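Local structure of flagellar basal body protein (Helicobacter pylori, 5NPY) at residues I363-L373 with L437-Y446; Y185-S196 with E468-G477. The protein probably builds the flagellar hook, the curved and flexible joint that links the rotary motor in the cell envelope to the filament. All coordinates share one frame; numbering follows the deposited sequence.

Overall arrangement
Contacts 1 and 2 lie side by side, their centres about 9 Å apart, and contact 1 is nested along the chain inside the loop closed by contact 2. In contact 1 two β-hairpins pack through their side chains; in contact 2 segments 185-196 and 468-477 run antiparallel as the pair of chain crossings to the sheets containing strands 184-185 and 477-484. Strand 192-198 joins the two by lying between strands 442-447 and 465-471, with V193 N 2.9 Å from T445 O; S190 OG also comes within 2.8 Å of Y364 N. Strand 370-381, which starts in contact 1, runs on to T380 and N381 of the tris-hydroxymethyl-methyl-ammonium pocket, which contact 1 itself does not line.

Contact 1. Residues I363-L373 with L437-Y446; sequences IYDKAGDKYLL and LDFKGNKLTY
The phenyl ring of F439 meets I363 with a face and Y371 with an edge. I363 CD1 sits over the centre of one face, 3.7 Å from the F439 ring centroid, while the F439 edge carrying CE2 is directed at a face of Y371. This is an offset edge-to-face pair, with ring centroids 5.4 Å apart and planes at 76°. Y364 O also lies at the edge of F439, beside CE1. Further up the hairpins, L373 CD2 is centred over one face of Y446, 3.8 Å from the ring centroid. The other L373 methyl, CD1, presses tightly on L437 CD1 at 3.5 Å, and L444 adds its CD1 beside that of I363. The hydroxyl of Y446 is hydrogen-bonded to S375, and a water bridges it to L373 O.

At the turn end, K440 passes its aliphatic CD close to Y371 CZ, and a bend in the chain (chi3 64°) brings its ammonium back to two acceptors. K440 NZ donates to D365 OD2 at 2.7 Å, a salt bridge using the anti lone pair, and to Y371 OH at 2.8 Å. The second carboxylate oxygen, D365 OD1, serves its own turn by accepting from D369 N at 2.9 Å.

The contact thus joins two hairpins face to face through an apolar layer, closed at one end by a charged clasp. The K440 ammonium, held by two acceptors, and the D369 N-H on OD1 would together favour the ionised form of the buried D365 carboxylate.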
loop_
_atom_site.group_PDB
_atom_site.type_symbol
_atom_site.label_atom_id
_atom_site.label_comp_id
_atom_site.label_asym_id
_atom_site.label_seq_id
_atom_site.Cartn_x
_atom_site.Cartn_y
_atom_site.Cartn_z
ATOM N N ILE A 363 -8.501 -4.061 5.131
ATOM C CA ILE A 363 -7.712 -5.086 5.802
ATOM C C ILE A 363 -8.660 -6.134 6.364
ATOM O O ILE A 363 -9.871 -5.917 6.469
ATOM C CB ILE A 363 -6.800 -4.513 6.906
ATOM C CG1 ILE A 363 -7.638 -3.953 8.058
ATOM C CG2 ILE A 363 -5.855 -3.449 6.303
ATOM C CD1 ILE A 363 -6.826 -3.609 9.314
ATOM N N TYR A 364 -8.084 -7.293 6.709
ATOM C CA TYR A 364 -8.854 -8.493 6.991
ATOM C C TYR A 364 -8.321 -9.188 8.227
ATOM O O TYR A 364 -7.105 -9.312 8.392
ATOM C CB TYR A 364 -8.819 -9.453 5.796
ATOM C CG TYR A 364 -9.198 -8.758 4.517
ATOM C CD1 TYR A 364 -8.224 -8.278 3.646
ATOM C CD2 TYR A 364 -10.532 -8.546 4.195
ATOM C CE1 TYR A 364 -8.577 -7.609 2.475
ATOM C CE2 TYR A 364 -10.896 -7.879 3.032
ATOM C CZ TYR A 364 -9.915 -7.408 2.176
ATOM O OH TYR A 364 -10.277 -6.749 1.015
ATOM N N ASP A 365 -9.241 -9.664 9.082
ATOM C CA ASP A 365 -8.870 -10.432 10.269
ATOM C C ASP A 365 -8.640 -11.898 9.881
ATOM O O ASP A 365 -8.664 -12.265 8.702
ATOM C CB ASP A 365 -9.921 -10.259 11.371
ATOM C CG ASP A 365 -11.295 -10.825 11.000
ATOM O OD1 ASP A 365 -11.438 -11.619 10.045
ATOM O OD2 ASP A 365 -12.254 -10.459 11.688
ATOM N N LYS A 366 -8.403 -12.762 10.877
ATOM C CA LYS A 366 -8.170 -14.176 10.581
ATOM C C LYS A 366 -9.383 -14.824 9.911
ATOM O O LYS A 366 -9.234 -15.804 9.170
ATOM C CB LYS A 366 -7.816 -14.938 11.857
ATOM C CG LYS A 366 -6.443 -14.655 12.390
ATOM C CD LYS A 366 -6.228 -15.344 13.720
ATOM C CE LYS A 366 -4.938 -14.882 14.376
ATOM N NZ LYS A 366 -4.627 -15.692 15.584
ATOM N N ALA A 367 -10.585 -14.296 10.165
ATOM C CA ALA A 367 -11.804 -14.833 9.575
ATOM C C ALA A 367 -12.064 -14.300 8.173
ATOM O O ALA A 367 -12.943 -14.833 7.487
ATOM C CB ALA A 367 -13.007 -14.518 10.463
ATOM N N GLY A 368 -11.316 -13.283 7.733
ATOM C CA GLY A 368 -11.514 -12.689 6.430
ATOM C C GLY A 368 -12.483 -11.536 6.415
ATOM O O GLY A 368 -12.847 -11.064 5.330
ATOM N N ASP A 369 -12.905 -11.071 7.584
ATOM C CA ASP A 369 -13.795 -9.928 7.693
ATOM C C ASP A 369 -13.036 -8.636 7.447
ATOM O O ASP A 369 -11.904 -8.458 7.908
ATOM C CB ASP A 369 -14.450 -9.874 9.077
ATOM C CG ASP A 369 -15.618 -10.836 9.213
ATOM O OD1 ASP A 369 -16.740 -10.491 8.773
ATOM O OD2 ASP A 369 -15.407 -11.938 9.760
ATOM N N LYS A 370 -13.694 -7.718 6.755
ATOM C CA LYS A 370 -13.059 -6.480 6.358
ATOM C C LYS A 370 -13.108 -5.467 7.498
ATOM O O LYS A 370 -14.151 -5.264 8.126
ATOM C CB LYS A 370 -13.727 -5.919 5.104
ATOM C CG LYS A 370 -12.973 -4.745 4.477
ATOM C CD LYS A 370 -13.771 -4.159 3.300
ATOM C CE LYS A 370 -15.039 -3.439 3.777
ATOM N NZ LYS A 370 -16.015 -3.170 2.671
ATOM N N TYR A 371 -11.959 -4.855 7.764
ATOM C CA TYR A 371 -11.813 -3.665 8.579
ATOM C C TYR A 371 -11.128 -2.593 7.736
ATOM O O TYR A 371 -10.598 -2.870 6.656
ATOM C CB TYR A 371 -11.007 -3.976 9.846
ATOM C CG TYR A 371 -11.761 -4.808 10.854
ATOM C CD1 TYR A 371 -12.331 -4.218 11.974
ATOM C CD2 TYR A 371 -11.904 -6.183 10.693
ATOM C CE1 TYR A 371 -13.023 -4.963 12.909
ATOM C CE2 TYR A 371 -12.598 -6.945 11.624
ATOM C CZ TYR A 371 -13.153 -6.327 12.735
ATOM O OH TYR A 371 -13.849 -7.059 13.678
ATOM N N LEU A 372 -11.160 -1.353 8.211
ATOM C CA LEU A 372 -10.736 -0.210 7.409
ATOM C C LEU A 372 -9.569 0.510 8.090
ATOM O O LEU A 372 -9.748 1.146 9.134
ATOM C CB LEU A 372 -11.917 0.730 7.177
ATOM C CG LEU A 372 -13.119 0.195 6.376
ATOM C CD1 LEU A 372 -14.235 1.241 6.406
ATOM C CD2 LEU A 372 -12.777 -0.178 4.912
ATOM N N LEU A 373 -8.383 0.419 7.502
ATOM C CA LEU A 373 -7.194 1.072 8.060
ATOM C C LEU A 373 -7.189 2.521 7.564
ATOM O O LEU A 373 -6.899 2.798 6.390
ATOM C CB LEU A 373 -5.932 0.299 7.681
ATOM C CG LEU A 373 -4.556 0.884 8.093
ATOM C CD1 LEU A 373 -4.626 1.509 9.439
ATOM C CD2 LEU A 373 -3.453 -0.140 8.117
ATOM N N LEU A 437 0.354 -0.910 14.909
ATOM C CA LEU A 437 -1.031 -0.789 15.321
ATOM C C LEU A 437 -1.441 -2.089 15.976
ATOM O O LEU A 437 -0.904 -3.151 15.655
ATOM C CB LEU A 437 -1.947 -0.530 14.124
ATOM C CG LEU A 437 -1.467 0.534 13.148
ATOM C CD1 LEU A 437 -2.513 0.683 12.048
ATOM C CD2 LEU A 437 -1.193 1.837 13.885
ATOM N N ASP A 438 -2.419 -2.010 16.863
ATOM C CA ASP A 438 -3.046 -3.198 17.431
ATOM C C ASP A 438 -4.331 -3.509 16.662
ATOM O O ASP A 438 -5.302 -2.748 16.718
ATOM C CB ASP A 438 -3.333 -3.015 18.920
ATOM C CG ASP A 438 -3.897 -4.274 19.537
ATOM O OD1 ASP A 438 -5.145 -4.402 19.581
ATOM O OD2 ASP A 438 -3.081 -5.149 19.925
ATOM N N PHE A 439 -4.338 -4.635 15.964
ATOM C CA PHE A 439 -5.470 -5.081 15.155
ATOM C C PHE A 439 -6.161 -6.261 15.857
ATOM O O PHE A 439 -5.885 -7.430 15.560
ATOM C CB PHE A 439 -4.993 -5.473 13.762
ATOM C CG PHE A 439 -6.092 -5.878 12.840
ATOM C CD1 PHE A 439 -5.820 -6.653 11.718
ATOM C CD2 PHE A 439 -7.392 -5.455 13.060
ATOM C CE1 PHE A 439 -6.838 -7.005 10.854
ATOM C CE2 PHE A 439 -8.411 -5.803 12.192
ATOM C CZ PHE A 439 -8.140 -6.574 11.097
ATOM N N LYS A 440 -7.090 -5.936 16.762
ATOM C CA LYS A 440 -7.905 -6.934 17.475
ATOM C C LYS A 440 -7.034 -7.945 18.213
ATOM O O LYS A 440 -7.281 -9.148 18.163
ATOM C CB LYS A 440 -8.870 -7.656 16.527
ATOM C CG LYS A 440 -10.171 -6.911 16.299
ATOM C CD LYS A 440 -10.915 -7.437 15.081
ATOM C CE LYS A 440 -11.348 -8.866 15.276
ATOM N NZ LYS A 440 -12.264 -9.324 14.189
ATOM N N GLY A 441 -5.990 -7.460 18.881
ATOM C CA GLY A 441 -5.056 -8.338 19.549
ATOM C C GLY A 441 -3.879 -8.792 18.711
ATOM O O GLY A 441 -3.002 -9.498 19.231
ATOM N N ASN A 442 -3.815 -8.411 17.442
ATOM C CA ASN A 442 -2.697 -8.797 16.594
ATOM C C ASN A 442 -1.889 -7.560 16.225
ATOM O O ASN A 442 -2.434 -6.454 16.106
ATOM C CB ASN A 442 -3.182 -9.519 15.329
ATOM C CG ASN A 442 -3.984 -10.770 15.643
ATOM O OD1 ASN A 442 -5.211 -10.754 15.638
ATOM N ND2 ASN A 442 -3.288 -11.855 15.929
ATOM N N LYS A 443 -0.582 -7.754 16.053
ATOM C CA LYS A 443 0.309 -6.670 15.658
ATOM C C LYS A 443 0.307 -6.538 14.138
ATOM O O LYS A 443 0.595 -7.505 13.419
ATOM C CB LYS A 443 1.724 -6.912 16.179
ATOM C CG LYS A 443 1.897 -6.754 17.700
ATOM C CD LYS A 443 3.203 -7.398 18.143
ATOM C CE LYS A 443 3.305 -8.846 17.627
ATOM N NZ LYS A 443 4.714 -9.293 17.375
ATOM N N LEU A 444 -0.015 -5.345 13.656
ATOM C CA LEU A 444 0.089 -5.007 12.242
ATOM C C LEU A 444 1.138 -3.913 12.057
ATOM O O LEU A 444 0.994 -2.821 12.615
ATOM C CB LEU A 444 -1.269 -4.560 11.710
ATOM C CG LEU A 444 -1.446 -4.252 10.218
ATOM C CD1 LEU A 444 -2.921 -4.169 9.946
ATOM C CD2 LEU A 444 -0.774 -2.941 9.816
ATOM N N THR A 445 2.154 -4.190 11.223
ATOM C CA THR A 445 3.191 -3.210 10.869
ATOM C C THR A 445 2.688 -2.337 9.721
ATOM O O THR A 445 2.433 -2.850 8.626
ATOM C CB THR A 445 4.491 -3.905 10.436
ATOM O OG1 THR A 445 4.869 -4.896 11.394
ATOM C CG2 THR A 445 5.652 -2.875 10.233
ATOM N N TYR A 446 2.570 -1.026 9.952
ATOM C CA TYR A 446 2.011 -0.092 8.972
ATOM C C TYR A 446 3.098 0.882 8.525
ATOM O O TYR A 446 3.714 1.547 9.366
ATOM C CB TYR A 446 0.830 0.667 9.576
ATOM C CG TYR A 446 0.043 1.596 8.653
ATOM C CD1 TYR A 446 -0.665 2.652 9.175
ATOM C CD2 TYR A 446 -0.071 1.365 7.290
ATOM C CE1 TYR A 446 -1.397 3.492 8.384
ATOM C CE2 TYR A 446 -0.821 2.207 6.491
ATOM C CZ TYR A 446 -1.483 3.267 7.048
ATOM O OH TYR A 446 -2.237 4.132 6.293
HETATM O O HOH W 1 -4.950 4.422 5.099
#

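Contact 2. Residues Y185-S196 with E468-G477; sequences YQPVLSTKVGIS and EASQDGKPRG
The D472 carboxylate grips T191 with both oxygens. D472 OD1 accepts from T191 OG1 at 2.7 Å and D472 OD2 from T191 N at 2.9 Å, each through its syn lone pair; K192 N adds a weak bond to OD2. The two-point grip depends on T191 OG1 standing between its own backbone N and carbonyl carbon (chi1 65°), where hydroxyl and amide can reach one carboxylate. Next to it, S190 OG meets Q471 OE1 at a separation too short to be trusted in detail; Q471 NE2 is bonded to D362 O.

Antiparallel pairing runs outward from this point in both directions. On one side, strands 192-196 and 468-471 form a regular ladder at 165°, with G194 and S470 exchanging bonds, G194 N to S470 O being 2.9 Å, and S196 pairing with E468 in the same manner. On the other stands an isolated bridge, in which V188 N reaches K474 O at 2.9 Å and K474 N returns the bond, and then the Y185-G477 pair, whose return bond from G477 N is weak. The register shifts by two residues between V188 and V193.

Packing follows the pairing. V193 CG2 lies alongside Q471 CG at 3.7 Å, and I195 CG2 meets A469 CB at 4.0 Å. V188 and K474 run side by side, CG2 to CG 3.6 Å, while K474 CB approaches the edge of the Y185 ring and K474 CD lies 3.4 Å from Y185 OH.

The two crossings are therefore linked by one regular ladder and by sparser pairing beyond it, and the D472 carboxylate takes up the T191 amide and hydroxyl, with a weak bond from K192 N, where the chain leaves the regular ladder.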
loop_
_atom_site.group_PDB
_atom_site.type_symbol
_atom_site.label_atom_id
_atom_site.label_comp_id
_atom_site.label_asym_id
_atom_site.label_seq_id
_atom_site.Cartn_x
_atom_site.Cartn_y
_atom_site.Cartn_z
ATOM N N TYR A 185 -10.864 -20.637 -0.698
ATOM C CA TYR A 185 -9.644 -19.863 -0.500
ATOM C C TYR A 185 -9.602 -19.411 0.949
ATOM O O TYR A 185 -10.470 -18.646 1.376
ATOM C CB TYR A 185 -9.614 -18.648 -1.424
ATOM C CG TYR A 185 -8.317 -17.898 -1.370
ATOM C CD1 TYR A 185 -7.309 -18.170 -2.281
ATOM C CD2 TYR A 185 -8.096 -16.925 -0.417
ATOM C CE1 TYR A 185 -6.118 -17.492 -2.245
ATOM C CE2 TYR A 185 -6.904 -16.242 -0.368
ATOM C CZ TYR A 185 -5.917 -16.536 -1.287
ATOM O OH TYR A 185 -4.725 -15.866 -1.266
ATOM N N GLN A 186 -8.613 -19.874 1.703
ATOM C CA GLN A 186 -8.565 -19.501 3.110
ATOM C C GLN A 186 -8.198 -18.024 3.216
ATOM O O GLN A 186 -7.285 -17.555 2.515
ATOM C CB GLN A 186 -7.590 -20.356 3.925
ATOM C CG GLN A 186 -8.035 -21.813 4.166
ATOM C CD GLN A 186 -9.287 -21.971 5.025
ATOM O OE1 GLN A 186 -10.173 -21.106 5.044
ATOM N NE2 GLN A 186 -9.379 -23.101 5.722
ATOM N N PRO A 187 -8.901 -17.250 4.037
ATOM C CA PRO A 187 -8.505 -15.857 4.244
ATOM C C PRO A 187 -7.183 -15.785 4.995
ATOM O O PRO A 187 -6.705 -16.768 5.577
ATOM C CB PRO A 187 -9.666 -15.276 5.061
ATOM C CG PRO A 187 -10.292 -16.456 5.730
ATOM C CD PRO A 187 -10.149 -17.581 4.751
ATOM N N VAL A 188 -6.570 -14.604 4.924
ATOM C CA VAL A 188 -5.279 -14.332 5.547
ATOM C C VAL A 188 -5.398 -13.082 6.412
ATOM O O VAL A 188 -5.972 -12.071 5.989
ATOM C CB VAL A 188 -4.155 -14.155 4.501
ATOM C CG1 VAL A 188 -2.791 -13.987 5.192
ATOM C CG2 VAL A 188 -4.120 -15.326 3.549
ATOM N N LEU A 189 -4.849 -13.147 7.620
ATOM C CA LEU A 189 -4.824 -11.976 8.484
ATOM C C LEU A 189 -3.815 -10.955 7.960
ATOM O O LEU A 189 -2.679 -11.303 7.613
ATOM C CB LEU A 189 -4.481 -12.383 9.915
ATOM C CG LEU A 189 -4.172 -11.258 10.900
ATOM C CD1 LEU A 189 -5.358 -10.314 11.006
ATOM C CD2 LEU A 189 -3.802 -11.824 12.275
ATOM N N SER A 190 -4.235 -9.690 7.917
ATOM C CA SER A 190 -3.373 -8.590 7.492
ATOM C C SER A 190 -2.418 -8.281 8.641
ATOM O O SER A 190 -2.849 -7.801 9.689
ATOM C CB SER A 190 -4.202 -7.352 7.131
ATOM O OG SER A 190 -5.318 -7.655 6.282
ATOM N N THR A 191 -1.128 -8.568 8.464
ATOM C CA THR A 191 -0.122 -8.183 9.444
ATOM C C THR A 191 0.874 -7.165 8.917
ATOM O O THR A 191 1.806 -6.805 9.644
ATOM C CB THR A 191 0.645 -9.410 9.938
ATOM O OG1 THR A 191 1.396 -9.968 8.851
ATOM C CG2 THR A 191 -0.333 -10.451 10.501
ATOM N N LYS A 192 0.693 -6.670 7.697
ATOM C CA LYS A 192 1.722 -5.853 7.064
ATOM C C LYS A 192 1.065 -5.009 5.988
ATOM O O LYS A 192 0.558 -5.554 5.010
ATOM C CB LYS A 192 2.821 -6.753 6.474
ATOM C CG LYS A 192 4.046 -6.019 5.951
ATOM C CD LYS A 192 5.095 -6.991 5.391
ATOM C CE LYS A 192 4.814 -7.390 3.947
ATOM N NZ LYS A 192 5.770 -8.443 3.493
ATOM N N VAL A 193 1.087 -3.689 6.144
ATOM C CA VAL A 193 0.469 -2.786 5.175
ATOM C C VAL A 193 1.463 -1.686 4.814
ATOM O O VAL A 193 1.984 -0.994 5.704
ATOM C CB VAL A 193 -0.835 -2.186 5.721
ATOM C CG1 VAL A 193 -1.443 -1.189 4.728
ATOM C CG2 VAL A 193 -1.818 -3.308 6.085
ATOM N N GLY A 194 1.734 -1.537 3.520
ATOM C CA GLY A 194 2.559 -0.458 2.994
ATOM C C GLY A 194 1.831 0.330 1.912
ATOM O O GLY A 194 1.436 -0.231 0.883
ATOM N N ILE A 195 1.613 1.620 2.124
ATOM C CA ILE A 195 0.874 2.422 1.149
ATOM C C ILE A 195 1.820 3.411 0.481
ATOM O O ILE A 195 2.788 3.901 1.076
ATOM C CB ILE A 195 -0.337 3.176 1.747
ATOM C CG1 ILE A 195 0.113 4.178 2.810
ATOM C CG2 ILE A 195 -1.388 2.184 2.251
ATOM C CD1 ILE A 195 -0.978 5.122 3.292
ATOM N N SER A 196 1.552 3.669 -0.786
ATOM C CA SER A 196 2.150 4.779 -1.508
ATOM C C SER A 196 1.050 5.812 -1.692
ATOM O O SER A 196 -0.009 5.499 -2.243
ATOM C CB SER A 196 2.747 4.335 -2.846
ATOM O OG SER A 196 1.973 3.344 -3.520
ATOM N N GLU A 468 -1.030 3.155 -4.214
ATOM C CA GLU A 468 -1.089 1.703 -4.102
ATOM C C GLU A 468 -1.112 1.310 -2.630
ATOM O O GLU A 468 -0.468 1.962 -1.811
ATOM C CB GLU A 468 0.111 1.053 -4.792
ATOM C CG GLU A 468 0.089 -0.467 -4.856
ATOM C CD GLU A 468 1.349 -1.023 -5.479
ATOM O OE1 GLU A 468 2.432 -0.523 -5.132
ATOM O OE2 GLU A 468 1.258 -1.945 -6.322
ATOM N N ALA A 469 -1.866 0.255 -2.306
ATOM C CA ALA A 469 -1.851 -0.363 -0.980
ATOM C C ALA A 469 -1.424 -1.818 -1.123
ATOM O O ALA A 469 -2.112 -2.612 -1.770
ATOM C CB ALA A 469 -3.213 -0.271 -0.286
ATOM N N SER A 470 -0.280 -2.147 -0.547
ATOM C CA SER A 470 0.275 -3.488 -0.528
ATOM C C SER A 470 0.092 -4.074 0.871
ATOM O O SER A 470 0.235 -3.374 1.879
ATOM C CB SER A 470 1.762 -3.472 -0.915
ATOM O OG SER A 470 1.967 -2.925 -2.216
ATOM N N GLN A 471 -0.219 -5.360 0.928
ATOM C CA GLN A 471 -0.721 -5.919 2.169
ATOM C C GLN A 471 -0.882 -7.423 2.011
ATOM O O GLN A 471 -1.271 -7.903 0.945
ATOM C CB GLN A 471 -2.054 -5.285 2.538
ATOM C CG GLN A 471 -2.702 -5.913 3.680
ATOM C CD GLN A 471 -4.161 -5.802 3.622
ATOM O OE1 GLN A 471 -4.844 -6.257 4.435
ATOM N NE2 GLN A 471 -4.667 -5.203 2.658
ATOM N N ASP A 472 -0.605 -8.157 3.080
ATOM C CA ASP A 472 -0.605 -9.599 2.982
ATOM C C ASP A 472 -1.954 -10.218 3.306
ATOM O O ASP A 472 -2.118 -11.423 3.110
ATOM C CB ASP A 472 0.499 -10.182 3.894
ATOM C CG ASP A 472 0.331 -9.791 5.360
ATOM O OD1 ASP A 472 0.922 -10.475 6.222
ATOM O OD2 ASP A 472 -0.376 -8.806 5.654
ATOM N N GLY A 473 -2.922 -9.444 3.789
ATOM C CA GLY A 473 -4.202 -10.026 4.178
ATOM C C GLY A 473 -5.085 -10.296 2.970
ATOM O O GLY A 473 -4.999 -9.614 1.954
ATOM N N LYS A 474 -5.938 -11.324 3.088
ATOM C CA LYS A 474 -6.773 -11.818 1.983
ATOM C C LYS A 474 -8.150 -12.161 2.529
ATOM O O LYS A 474 -8.262 -12.666 3.652
ATOM C CB LYS A 474 -6.200 -13.071 1.288
ATOM C CG LYS A 474 -4.745 -12.996 0.856
ATOM C CD LYS A 474 -4.583 -12.520 -0.566
ATOM C CE LYS A 474 -3.203 -11.907 -0.781
ATOM N NZ LYS A 474 -3.115 -10.499 -0.237
ATOM N N PRO A 475 -9.206 -11.906 1.765
ATOM C CA PRO A 475 -10.550 -12.311 2.187
ATOM C C PRO A 475 -10.920 -13.721 1.738
ATOM O O PRO A 475 -10.318 -14.308 0.831
ATOM C CB PRO A 475 -11.452 -11.268 1.507
ATOM C CG PRO A 475 -10.694 -10.885 0.268
ATOM C CD PRO A 475 -9.225 -11.019 0.583
ATOM N N ARG A 476 -11.934 -14.259 2.414
ATOM C CA ARG A 476 -12.538 -15.528 2.034
ATOM C C ARG A 476 -12.927 -15.515 0.550
ATOM O O ARG A 476 -13.306 -14.481 -0.007
ATOM C CB ARG A 476 -13.761 -15.772 2.930
ATOM C CG ARG A 476 -14.220 -17.215 3.053
ATOM C CD ARG A 476 -13.759 -17.861 4.355
ATOM N NE ARG A 476 -13.540 -19.301 4.188
ATOM C CZ ARG A 476 -13.179 -20.135 5.162
ATOM N NH1 ARG A 476 -12.997 -19.684 6.398
ATOM N NH2 ARG A 476 -13.003 -21.427 4.898
ATOM N N GLY A 477 -12.806 -16.667 -0.109
ATOM C CA GLY A 477 -13.256 -16.787 -1.485
ATOM C C GLY A 477 -13.748 -18.184 -1.808
ATOM O O GLY A 477 -13.365 -19.170 -1.166
#